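Local coordinates for protein putative 4-Hydroxy-2-oxoglutarate aldolase / 2-dehydro-3-deoxyphosphogluconate aldolase (Yersinia enterocolitica, PDB 3LM7) that is a putative aldolase with a TIM-barrel fold whose precise function is not established, at residues Y11-L17 / V244-Q249; I196-F201 / P218-I224; P122-Y128 / S172-F178. The contacts are given in a common frame with arbitrary orientation. Residue numbers count along the deposited sequence, not the author numbering.

Interaction 1: Y11-L17 / V244-Q249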
loop_
_atom_site.group_PDB
_atom_site.type_symbol
_atom_site.label_atom_id
_atom_site.label_comp_id
_atom_site.label_asym_id
_atom_site.label_seq_id
_atom_site.Cartn_x
_atom_site.Cartn_y
_atom_site.Cartn_z
ATOM N N TYR A 11 -2.184 -10.394 -6.084
ATOM C CA TYR A 11 -2.962 -10.018 -7.252
ATOM C C TYR A 11 -3.185 -8.519 -7.180
ATOM O O TYR A 11 -3.728 -7.997 -6.160
ATOM C CB TYR A 11 -4.288 -10.734 -7.232
ATOM C CG TYR A 11 -5.211 -10.281 -8.371
ATOM C CD1 TYR A 11 -5.011 -10.780 -9.711
ATOM C CD2 TYR A 11 -6.258 -9.395 -8.122
ATOM C CE1 TYR A 11 -5.874 -10.381 -10.767
ATOM C CE2 TYR A 11 -7.107 -8.975 -9.168
ATOM C CZ TYR A 11 -6.903 -9.486 -10.469
ATOM O OH TYR A 11 -7.747 -9.055 -11.450
ATOM N N ARG A 12 -2.819 -7.810 -8.264
ATOM C CA ARG A 12 -2.893 -6.319 -8.299
ATOM C C ARG A 12 -2.372 -5.658 -7.040
ATOM O O ARG A 12 -2.933 -4.651 -6.551
ATOM C CB ARG A 12 -4.331 -5.830 -8.543
ATOM C CG ARG A 12 -4.837 -6.277 -9.926
ATOM C CD ARG A 12 -6.029 -5.472 -10.364
ATOM N NE ARG A 12 -6.288 -5.939 -11.721
ATOM C CZ ARG A 12 -7.315 -5.555 -12.469
ATOM N NH1 ARG A 12 -8.169 -4.645 -11.983
ATOM N NH2 ARG A 12 -7.480 -6.081 -13.700
ATOM N N ASP A 13 -1.307 -6.235 -6.510
ATOM C CA ASP A 13 -0.613 -5.683 -5.363
ATOM C C ASP A 13 -1.421 -5.551 -4.135
ATOM O O ASP A 13 -1.027 -4.790 -3.256
ATOM C CB ASP A 13 -0.022 -4.311 -5.670
ATOM C CG ASP A 13 1.422 -4.421 -6.024
ATOM O OD1 ASP A 13 2.236 -4.997 -5.173
ATOM O OD2 ASP A 13 1.700 -4.010 -7.176
ATOM N N ARG A 14 -2.490 -6.349 -4.032
ATOM C CA ARG A 14 -3.373 -6.211 -2.874
ATOM C C ARG A 14 -3.567 -7.491 -2.105
ATOM O O ARG A 14 -3.551 -7.456 -0.882
ATOM C CB ARG A 14 -4.762 -5.677 -3.255
ATOM C CG ARG A 14 -4.851 -4.231 -3.709
ATOM C CD ARG A 14 -4.483 -3.203 -2.598
ATOM N NE ARG A 14 -5.288 -3.097 -1.354
ATOM C CZ ARG A 14 -6.457 -2.470 -1.236
ATOM N NH1 ARG A 14 -7.071 -2.017 -2.329
ATOM N NH2 ARG A 14 -7.078 -2.362 -0.048
ATOM N N VAL A 15 -3.861 -8.590 -2.798
ATOM C CA VAL A 15 -4.320 -9.827 -2.103
ATOM C C VAL A 15 -3.606 -11.042 -2.592
ATOM O O VAL A 15 -3.531 -11.243 -3.844
ATOM C CB VAL A 15 -5.831 -10.090 -2.304
ATOM C CG1 VAL A 15 -6.218 -11.459 -1.603
ATOM C CG2 VAL A 15 -6.614 -8.911 -1.707
ATOM N N CYS A 16 -3.129 -11.878 -1.647
ATOM C CA CYS A 16 -2.455 -13.129 -2.033
ATOM C C CYS A 16 -3.072 -14.237 -1.181
ATOM O O CYS A 16 -3.191 -14.103 0.037
ATOM C CB CYS A 16 -0.918 -13.020 -1.796
ATOM S SG CYS A 16 -0.028 -14.505 -2.408
ATOM N N LEU A 17 -3.462 -15.341 -1.808
ATOM C CA LEU A 17 -4.065 -16.425 -1.042
ATOM C C LEU A 17 -2.980 -17.137 -0.261
ATOM O O LEU A 17 -1.819 -17.152 -0.671
ATOM C CB LEU A 17 -4.740 -17.474 -2.003
ATOM C CG LEU A 17 -5.793 -16.887 -2.912
ATOM C CD1 LEU A 17 -6.262 -18.051 -3.814
ATOM C CD2 LEU A 17 -7.019 -16.290 -2.133
ATOM N N VAL A 244 -11.383 -13.023 -5.733
ATOM C CA VAL A 244 -10.339 -12.000 -5.612
ATOM C C VAL A 244 -10.404 -11.057 -6.853
ATOM O O VAL A 244 -10.447 -9.810 -6.727
ATOM C CB VAL A 244 -8.960 -12.637 -5.483
ATOM C CG1 VAL A 244 -7.862 -11.552 -5.599
ATOM C CG2 VAL A 244 -8.853 -13.452 -4.074
ATOM N N LYS A 245 -10.473 -11.649 -8.058
ATOM C CA LYS A 245 -10.515 -10.805 -9.259
ATOM C C LYS A 245 -11.753 -9.929 -9.310
ATOM O O LYS A 245 -11.743 -8.813 -9.892
ATOM C CB LYS A 245 -10.496 -11.688 -10.532
ATOM C CG LYS A 245 -9.162 -12.310 -10.755
ATOM C CD LYS A 245 -9.211 -13.216 -12.006
ATOM C CE LYS A 245 -7.817 -13.762 -12.265
ATOM N NZ LYS A 245 -7.790 -14.446 -13.608
ATOM N N LYS A 246 -12.837 -10.421 -8.712
ATOM C CA LYS A 246 -14.097 -9.649 -8.674
ATOM C C LYS A 246 -13.930 -8.455 -7.767
ATOM O O LYS A 246 -14.379 -7.334 -8.102
ATOM C CB LYS A 246 -15.300 -10.526 -8.173
ATOM C CG LYS A 246 -16.655 -9.800 -8.262
ATOM C CD LYS A 246 -17.861 -10.678 -7.858
ATOM C CE LYS A 246 -17.744 -11.105 -6.402
ATOM N NZ LYS A 246 -18.918 -11.918 -5.948
ATOM N N ILE A 247 -13.331 -8.674 -6.600
ATOM C CA ILE A 247 -13.393 -7.603 -5.585
ATOM C C ILE A 247 -12.175 -6.690 -5.550
ATOM O O ILE A 247 -12.246 -5.553 -5.010
ATOM C CB ILE A 247 -13.729 -8.158 -4.147
ATOM C CG1 ILE A 247 -12.577 -9.019 -3.648
ATOM C CG2 ILE A 247 -15.084 -8.943 -4.159
ATOM C CD1 ILE A 247 -12.848 -9.580 -2.247
ATOM N N VAL A 248 -11.045 -7.179 -6.067
ATOM C CA VAL A 248 -9.825 -6.344 -6.144
ATOM C C VAL A 248 -9.804 -5.628 -7.504
ATOM O O VAL A 248 -9.432 -6.205 -8.519
ATOM C CB VAL A 248 -8.549 -7.163 -5.918
ATOM C CG1 VAL A 248 -7.308 -6.260 -6.017
ATOM C CG2 VAL A 248 -8.637 -7.865 -4.540
ATOM N N GLN A 249 -10.182 -4.358 -7.501
ATOM C CA GLN A 249 -10.550 -3.694 -8.727
ATOM C C GLN A 249 -9.909 -2.312 -8.910
ATOM O O GLN A 249 -9.865 -1.526 -7.944
ATOM C CB GLN A 249 -12.071 -3.511 -8.719
ATOM C CG GLN A 249 -12.882 -4.608 -9.302
ATOM C CD GLN A 249 -14.361 -4.177 -9.385
ATOM O OE1 GLN A 249 -14.949 -3.659 -8.398
ATOM N NE2 GLN A 249 -14.963 -4.359 -10.574
ATOM O OXT GLN A 249 -9.532 -1.912 -10.067
HETATM O O HOH W 1 -9.727 -7.454 -10.909
HETATM O O HOH W 2 -10.243 -3.138 -12.688
#
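Here the C-terminal end of a TIM-barrel chain packs on the loop that leads into its first strand, 17-20. The last turn of helix 234-247 supplies the bumps. Arg14 and Val15 both face Tyr11 in a classic beta bulge. The side chains of Tyr11, Arg12, Arg14 and Val15 form the hollow that Val248, just past the helix, fills. Its CG1 lies against Arg12 CB (3.9 Å) and Arg14 CB (3.8 Å), its CG2 meets Val15 CG2 at 3.6 Å, and its CB is 3.9 Å from Tyr11 CD2. One turn back, Val244 fills the next. Its CG1 touches Tyr11 CD2 (3.7 Å), while CG2 lies 4.1 Å from Val15 CG1 and 3.9 Å from Leu17 CD2. Arg12 reaches over Val248 to the C-terminal carboxylate, with a long salt bridge from NH1 to Gln249 OXT at 3.6 Å and a bridging water. No direct hydrogen bond joins the segments. Instead, Tyr11 OH donates to a water at 2.6 Å, which donates to Lys245 O at 2.6 Å and Val248 O at 2.7 Å.

Interaction 2: I196-F201 / P218-I224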
loop_
_atom_site.group_PDB
_atom_site.type_symbol
_atom_site.label_atom_id
_atom_site.label_comp_id
_atom_site.label_asym_id
_atom_site.label_seq_id
_atom_site.Cartn_x
_atom_site.Cartn_y
_atom_site.Cartn_z
ATOM N N ILE A 196 -12.352 -19.781 7.561
ATOM C CA ILE A 196 -12.681 -19.109 6.292
ATOM C C ILE A 196 -13.089 -20.233 5.346
ATOM O O ILE A 196 -12.476 -21.299 5.330
ATOM C CB ILE A 196 -11.490 -18.289 5.728
ATOM C CG1 ILE A 196 -11.185 -17.068 6.718
ATOM C CG2 ILE A 196 -11.803 -17.806 4.331
ATOM C CD1 ILE A 196 -10.002 -16.139 6.215
ATOM N N ASP A 197 -14.177 -20.024 4.626
ATOM C CA ASP A 197 -14.589 -21.024 3.644
ATOM C C ASP A 197 -14.998 -20.297 2.382
ATOM O O ASP A 197 -14.880 -19.092 2.315
ATOM C CB ASP A 197 -15.693 -21.975 4.196
ATOM C CG ASP A 197 -16.956 -21.245 4.592
ATOM O OD1 ASP A 197 -17.256 -20.195 4.017
ATOM O OD2 ASP A 197 -17.606 -21.727 5.520
ATOM N N LEU A 198 -15.521 -21.021 1.377
ATOM C CA LEU A 198 -15.829 -20.343 0.119
ATOM C C LEU A 198 -17.007 -19.394 0.227
ATOM O O LEU A 198 -17.154 -18.515 -0.627
ATOM C CB LEU A 198 -16.132 -21.413 -0.981
ATOM C CG LEU A 198 -14.962 -22.353 -1.292
ATOM C CD1 LEU A 198 -15.373 -23.433 -2.314
ATOM C CD2 LEU A 198 -13.739 -21.524 -1.832
ATOM N N ASP A 199 -17.835 -19.575 1.251
ATOM C CA ASP A 199 -19.056 -18.730 1.413
ATOM C C ASP A 199 -18.832 -17.457 2.234
ATOM O O ASP A 199 -19.587 -16.483 2.098
ATOM C CB ASP A 199 -20.179 -19.563 2.014
ATOM C CG ASP A 199 -20.680 -20.633 1.050
ATOM O OD1 ASP A 199 -20.668 -20.421 -0.213
ATOM O OD2 ASP A 199 -21.094 -21.688 1.578
ATOM N N ASN A 200 -17.814 -17.435 3.078
ATOM C CA ASN A 200 -17.557 -16.195 3.872
ATOM C C ASN A 200 -16.279 -15.460 3.422
ATOM O O ASN A 200 -15.974 -14.404 3.920
ATOM C CB ASN A 200 -17.555 -16.450 5.387
ATOM C CG ASN A 200 -16.464 -17.415 5.811
ATOM O OD1 ASN A 200 -15.442 -17.574 5.137
ATOM N ND2 ASN A 200 -16.680 -18.079 6.937
ATOM N N PHE A 201 -15.573 -16.039 2.444
ATOM C CA PHE A 201 -14.298 -15.506 1.996
ATOM C C PHE A 201 -14.487 -14.129 1.451
ATOM O O PHE A 201 -13.759 -13.229 1.831
ATOM C CB PHE A 201 -13.708 -16.406 0.909
ATOM C CG PHE A 201 -12.429 -15.866 0.284
ATOM C CD1 PHE A 201 -11.213 -16.066 0.924
ATOM C CD2 PHE A 201 -12.465 -15.189 -0.950
ATOM C CE1 PHE A 201 -9.985 -15.575 0.318
ATOM C CE2 PHE A 201 -11.287 -14.703 -1.568
ATOM C CZ PHE A 201 -10.039 -14.905 -0.938
ATOM N N PRO A 218 -5.277 -13.823 3.064
ATOM C CA PRO A 218 -6.232 -14.653 3.820
ATOM C C PRO A 218 -5.765 -16.094 3.807
ATOM O O PRO A 218 -5.194 -16.525 2.794
ATOM C CB PRO A 218 -7.535 -14.521 3.019
ATOM C CG PRO A 218 -7.118 -14.230 1.639
ATOM C CD PRO A 218 -5.838 -13.336 1.783
ATOM N N HIS A 219 -6.019 -16.837 4.887
ATOM C CA HIS A 219 -5.618 -18.227 4.943
ATOM C C HIS A 219 -6.855 -19.083 4.827
ATOM O O HIS A 219 -7.818 -18.803 5.511
ATOM C CB HIS A 219 -4.936 -18.517 6.295
ATOM C CG HIS A 219 -3.614 -17.842 6.428
ATOM N ND1 HIS A 219 -2.464 -18.539 6.714
ATOM C CD2 HIS A 219 -3.252 -16.540 6.288
ATOM C CE1 HIS A 219 -1.445 -17.689 6.778
ATOM N NE2 HIS A 219 -1.895 -16.469 6.548
ATOM N N ILE A 220 -6.812 -20.109 3.966
ATOM C CA ILE A 220 -7.974 -20.986 3.761
ATOM C C ILE A 220 -7.523 -22.439 3.799
ATOM O O ILE A 220 -6.767 -22.870 2.970
ATOM C CB ILE A 220 -8.718 -20.706 2.416
ATOM C CG1 ILE A 220 -8.824 -19.187 2.117
ATOM C CG2 ILE A 220 -10.107 -21.375 2.472
ATOM C CD1 ILE A 220 -7.553 -18.581 1.431
ATOM N N TYR A 221 -7.949 -23.152 4.820
ATOM C CA TYR A 221 -7.357 -24.427 5.183
ATOM C C TYR A 221 -8.447 -25.513 5.059
ATOM O O TYR A 221 -8.894 -25.776 3.961
ATOM C CB TYR A 221 -6.786 -24.365 6.598
ATOM C CG TYR A 221 -5.585 -23.429 6.766
ATOM C CD1 TYR A 221 -4.732 -23.112 5.698
ATOM C CD2 TYR A 221 -5.281 -22.917 7.998
ATOM C CE1 TYR A 221 -3.611 -22.223 5.863
ATOM C CE2 TYR A 221 -4.134 -22.088 8.193
ATOM C CZ TYR A 221 -3.325 -21.760 7.122
ATOM O OH TYR A 221 -2.209 -20.973 7.356
ATOM N N SER A 222 -8.915 -26.091 6.169
ATOM C CA SER A 222 -9.628 -27.373 6.038
ATOM C C SER A 222 -10.916 -27.292 5.191
ATOM O O SER A 222 -11.335 -28.303 4.655
ATOM C CB SER A 222 -9.938 -27.970 7.429
ATOM O OG SER A 222 -10.848 -27.119 8.091
ATOM N N SER A 223 -11.560 -26.115 5.094
ATOM C CA SER A 223 -12.779 -25.993 4.349
ATOM C C SER A 223 -12.557 -26.278 2.826
ATOM O O SER A 223 -13.498 -26.537 2.090
ATOM C CB SER A 223 -13.319 -24.572 4.512
ATOM O OG SER A 223 -12.382 -23.697 3.935
ATOM N N ILE A 224 -11.313 -26.193 2.369
ATOM C CA ILE A 224 -10.976 -26.501 0.940
ATOM C C ILE A 224 -10.072 -27.691 0.750
ATOM O O ILE A 224 -9.468 -27.865 -0.324
ATOM C CB ILE A 224 -10.413 -25.253 0.191
ATOM C CG1 ILE A 224 -9.103 -24.750 0.800
ATOM C CG2 ILE A 224 -11.500 -24.119 0.115
ATOM C CD1 ILE A 224 -8.405 -23.731 -0.006
HETATM O O HOH W 3 -9.096 -19.883 7.660
HETATM O O HOH W 4 -10.151 -22.372 6.612
#
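Apolar side chains make most of this buried contact. Ile196 points toward 218-224: its CG2 lies 4.0 Å from Ile220 CG1, and its CD1 lies 4.3 Å from Pro218 CB. The Phe201 ring packs next to it, with CE1 3.4 Å from Pro218 CG and 4.0 Å from Ile220 CD1. Leu198 meets the far end of 218-224 separately, through CD2 and Ile224 CG2 at 3.9 Å. Leu240 of helix 234-247 touches both Leu198 and Phe201.

In the fold, these segments flank helix 201-211 of the TIM barrel. Residues 196-201 lead from strand 189-192 into that helix. Residues 218-220 take the place of the last barrel strand, with backbone hydrogen bonds to Asn18 on one side and Pro192 on the other, which closes the ring between the first and seventh strands.

One direct hydrogen bond crosses: Ser223 OG donates to Ile196 O at 2.8 Å. Two waters add to it. One accepts from Ile196 N at 3.3 Å and donates to His219 O at 2.7 Å. The other donates to Ile196 O and accepts from Tyr221 N, both at 2.9 Å.

Within 196-201, Asp197 OD1 accepts from Asp199 N (2.9 Å), an Asx turn, and from Asn200 N (3.0 Å), an Asx motif. In return, Asn200 OD1 accepts from Asp197 N at 2.8 Å. Across the way, His219 ND1 and Tyr221 OH are hydrogen-bonded at 2.5 Å, while His219 NE2 bonds to Glu191.

Interaction 3: P122-Y128 / S172-F178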
loop_
_atom_site.group_PDB
_atom_site.type_symbol
_atom_site.label_atom_id
_atom_site.label_comp_id
_atom_site.label_asym_id
_atom_site.label_seq_id
_atom_site.Cartn_x
_atom_site.Cartn_y
_atom_site.Cartn_z
ATOM N N PRO A 122 -8.164 -12.763 19.013
ATOM C CA PRO A 122 -9.384 -12.185 19.553
ATOM C C PRO A 122 -9.475 -12.342 21.089
ATOM O O PRO A 122 -8.928 -13.290 21.644
ATOM C CB PRO A 122 -10.497 -13.046 18.896
ATOM C CG PRO A 122 -9.959 -13.500 17.662
ATOM C CD PRO A 122 -8.461 -13.732 17.939
ATOM N N THR A 123 -10.118 -11.398 21.732
ATOM C CA THR A 123 -10.290 -11.402 23.169
ATOM C C THR A 123 -11.752 -11.310 23.554
ATOM O O THR A 123 -12.058 -11.362 24.723
ATOM C CB THR A 123 -9.613 -10.157 23.798
ATOM O OG1 THR A 123 -10.144 -8.982 23.214
ATOM C CG2 THR A 123 -8.070 -10.180 23.632
ATOM N N GLY A 124 -12.628 -11.086 22.576
ATOM C CA GLY A 124 -13.997 -10.726 22.866
ATOM C C GLY A 124 -14.193 -9.222 23.053
ATOM O O GLY A 124 -15.333 -8.764 23.182
ATOM N N LYS A 125 -13.121 -8.430 23.056
ATOM C CA LYS A 125 -13.250 -7.002 23.334
ATOM C C LYS A 125 -12.679 -6.222 22.172
ATOM O O LYS A 125 -11.470 -6.214 21.965
ATOM C CB LYS A 125 -12.479 -6.597 24.626
ATOM C CG LYS A 125 -12.911 -7.521 25.801
ATOM C CD LYS A 125 -11.952 -7.739 26.980
ATOM C CE LYS A 125 -12.605 -8.864 27.764
ATOM N NZ LYS A 125 -13.627 -9.601 26.709
ATOM N N VAL A 126 -13.548 -5.592 21.404
ATOM C CA VAL A 126 -13.098 -4.777 20.299
ATOM C C VAL A 126 -12.024 -3.768 20.746
ATOM O O VAL A 126 -12.174 -3.030 21.776
ATOM C CB VAL A 126 -14.323 -4.060 19.650
ATOM C CG1 VAL A 126 -13.820 -3.070 18.585
ATOM C CG2 VAL A 126 -15.302 -5.108 19.013
ATOM N N GLY A 127 -10.964 -3.717 19.950
ATOM C CA GLY A 127 -9.782 -2.893 20.191
ATOM C C GLY A 127 -8.637 -3.500 21.010
ATOM O O GLY A 127 -7.584 -2.843 21.171
ATOM N N TYR A 128 -8.819 -4.719 21.496
ATOM C CA TYR A 128 -7.847 -5.381 22.406
ATOM C C TYR A 128 -7.518 -6.793 21.908
ATOM O O TYR A 128 -8.440 -7.560 21.600
ATOM C CB TYR A 128 -8.385 -5.444 23.886
ATOM C CG TYR A 128 -8.498 -4.033 24.402
ATOM C CD1 TYR A 128 -7.417 -3.379 25.017
ATOM C CD2 TYR A 128 -9.680 -3.301 24.159
ATOM C CE1 TYR A 128 -7.540 -2.008 25.423
ATOM C CE2 TYR A 128 -9.793 -1.937 24.513
ATOM C CZ TYR A 128 -8.746 -1.316 25.157
ATOM O OH TYR A 128 -8.968 -0.011 25.505
ATOM N N SER A 172 -16.021 -13.248 14.935
ATOM C CA SER A 172 -15.292 -12.187 15.623
ATOM C C SER A 172 -15.242 -10.965 14.707
ATOM O O SER A 172 -14.249 -10.196 14.656
ATOM C CB SER A 172 -13.909 -12.720 16.044
ATOM O OG SER A 172 -13.179 -13.100 14.881
ATOM N N ILE A 173 -16.348 -10.740 13.997
ATOM C CA ILE A 173 -16.365 -9.733 12.927
ATOM C C ILE A 173 -16.095 -8.306 13.398
ATOM O O ILE A 173 -15.321 -7.557 12.787
ATOM C CB ILE A 173 -17.710 -9.836 12.076
ATOM C CG1 ILE A 173 -17.473 -9.299 10.697
ATOM C CG2 ILE A 173 -18.938 -9.379 12.832
ATOM C CD1 ILE A 173 -16.588 -10.380 9.941
ATOM N N ASP A 174 -16.728 -7.923 14.496
ATOM C CA ASP A 174 -16.488 -6.583 15.027
ATOM C C ASP A 174 -15.028 -6.404 15.452
ATOM O O ASP A 174 -14.444 -5.307 15.220
ATOM C CB ASP A 174 -17.414 -6.300 16.194
ATOM C CG ASP A 174 -18.843 -6.157 15.742
ATOM O OD1 ASP A 174 -19.048 -5.870 14.528
ATOM O OD2 ASP A 174 -19.708 -6.327 16.596
ATOM N N GLU A 175 -14.445 -7.433 16.091
ATOM C CA GLU A 175 -12.993 -7.321 16.422
ATOM C C GLU A 175 -12.089 -7.248 15.193
ATOM O O GLU A 175 -11.126 -6.480 15.158
ATOM C CB GLU A 175 -12.507 -8.461 17.310
ATOM C CG GLU A 175 -13.109 -8.402 18.757
ATOM C CD GLU A 175 -12.752 -9.647 19.540
ATOM O OE1 GLU A 175 -11.583 -9.757 19.925
ATOM O OE2 GLU A 175 -13.617 -10.526 19.745
ATOM N N TYR A 176 -12.407 -8.079 14.202
ATOM C CA TYR A 176 -11.648 -8.160 12.957
ATOM C C TYR A 176 -11.708 -6.810 12.252
ATOM O O TYR A 176 -10.667 -6.322 11.767
ATOM C CB TYR A 176 -12.170 -9.307 12.091
ATOM C CG TYR A 176 -11.639 -9.354 10.684
ATOM C CD1 TYR A 176 -10.259 -9.533 10.434
ATOM C CD2 TYR A 176 -12.506 -9.272 9.614
ATOM C CE1 TYR A 176 -9.755 -9.585 9.150
ATOM C CE2 TYR A 176 -12.014 -9.346 8.244
ATOM C CZ TYR A 176 -10.649 -9.477 8.043
ATOM O OH TYR A 176 -10.123 -9.556 6.773
ATOM N N ARG A 177 -12.885 -6.198 12.226
ATOM C CA ARG A 177 -13.049 -4.994 11.465
ATOM C C ARG A 177 -12.151 -3.891 12.080
ATOM O O ARG A 177 -11.521 -3.084 11.383
ATOM C CB ARG A 177 -14.535 -4.557 11.466
ATOM C CG ARG A 177 -14.737 -3.301 10.538
ATOM C CD ARG A 177 -16.227 -2.838 10.441
ATOM N NE ARG A 177 -17.167 -3.978 10.387
ATOM C CZ ARG A 177 -17.861 -4.456 11.438
ATOM N NH1 ARG A 177 -17.784 -3.905 12.702
ATOM N NH2 ARG A 177 -18.653 -5.498 11.228
ATOM N N PHE A 178 -12.159 -3.852 13.405
ATOM C CA PHE A 178 -11.342 -2.893 14.129
ATOM C C PHE A 178 -9.878 -3.105 13.783
ATOM O O PHE A 178 -9.162 -2.125 13.576
ATOM C CB PHE A 178 -11.563 -3.034 15.649
ATOM C CG PHE A 178 -10.912 -1.916 16.446
ATOM C CD1 PHE A 178 -11.642 -0.833 16.878
ATOM C CD2 PHE A 178 -9.535 -1.971 16.749
ATOM C CE1 PHE A 178 -10.983 0.215 17.618
ATOM C CE2 PHE A 178 -8.905 -0.937 17.501
ATOM C CZ PHE A 178 -9.622 0.138 17.933
HETATM O O HOH W 5 -10.345 -5.767 17.985
HETATM O O HOH W 6 -9.628 -8.028 19.118
#
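Glu175 is the main acceptor. Its side chain leaves helix 173-185 and ends among backbone amides of the 122-128 loop. Thr123 N donates to Glu175 OE1 at 2.8 Å, with good geometry. Gly124 N donates weakly to Glu175 OE2 at 3.1 Å. A water gives OE1 of Glu175 a further bond at 2.7 Å and also donates to Tyr128 O at 2.8 Å. A second water accepts from Gly127 N at 2.9 Å and donates to Glu175 O at 3.0 Å, so the helix backbone takes part too.

The loop satisfies much of the rest itself. Thr123 OG1 accepts from Lys125 N (3.0 Å) in an ST turn and donates to Tyr128 O (2.7 Å). Lys125 NZ bonds to Thr123 O at 3.1 Å. A type II beta turn from Lys125 to Tyr128 is closed by Tyr128 N to Lys125 O at 3.1 Å. Gly127, with positive phi, sits at its third position. On the helix, Asp174 OD1 pairs with Arg177 NH1 at 3.0 Å.

Packing completes the contact. Gly127 CA lies over one face of the Phe178 ring in a CH-pi contact, 3.6 Å from its centroid, and Val126 CG1 meets Phe178 CD1 at 3.6 Å. A glutamate near a helix start thus holds the loop after strand 115-120 to the helix after the adjacent strand 161-164, two neighbouring beta-alpha units of a TIM barrel.

How the interactions relate
The first of these segments along the chain, 11-17, runs into the first barrel strand. Its partner is the C-terminal segment 244-249, so interaction 1 closes a loop over nearly the whole chain. Both other contacts nest inside it. Interaction 3 comes first: 122-128, after the fifth strand, meets the helix after the sixth. Interaction 2 opens only after that and spans helix 201-211, so these two are in series and do not cross. Interactions 1 and 2 touch where the barrel closes: Leu17 CD2 and Val244 CG2 lie 3.5 Å and 3.7 Å from Phe201 CZ. Interaction 3 stands apart, its nearest atoms about 7 Å from interaction 2 and about 9 Å from interaction 1.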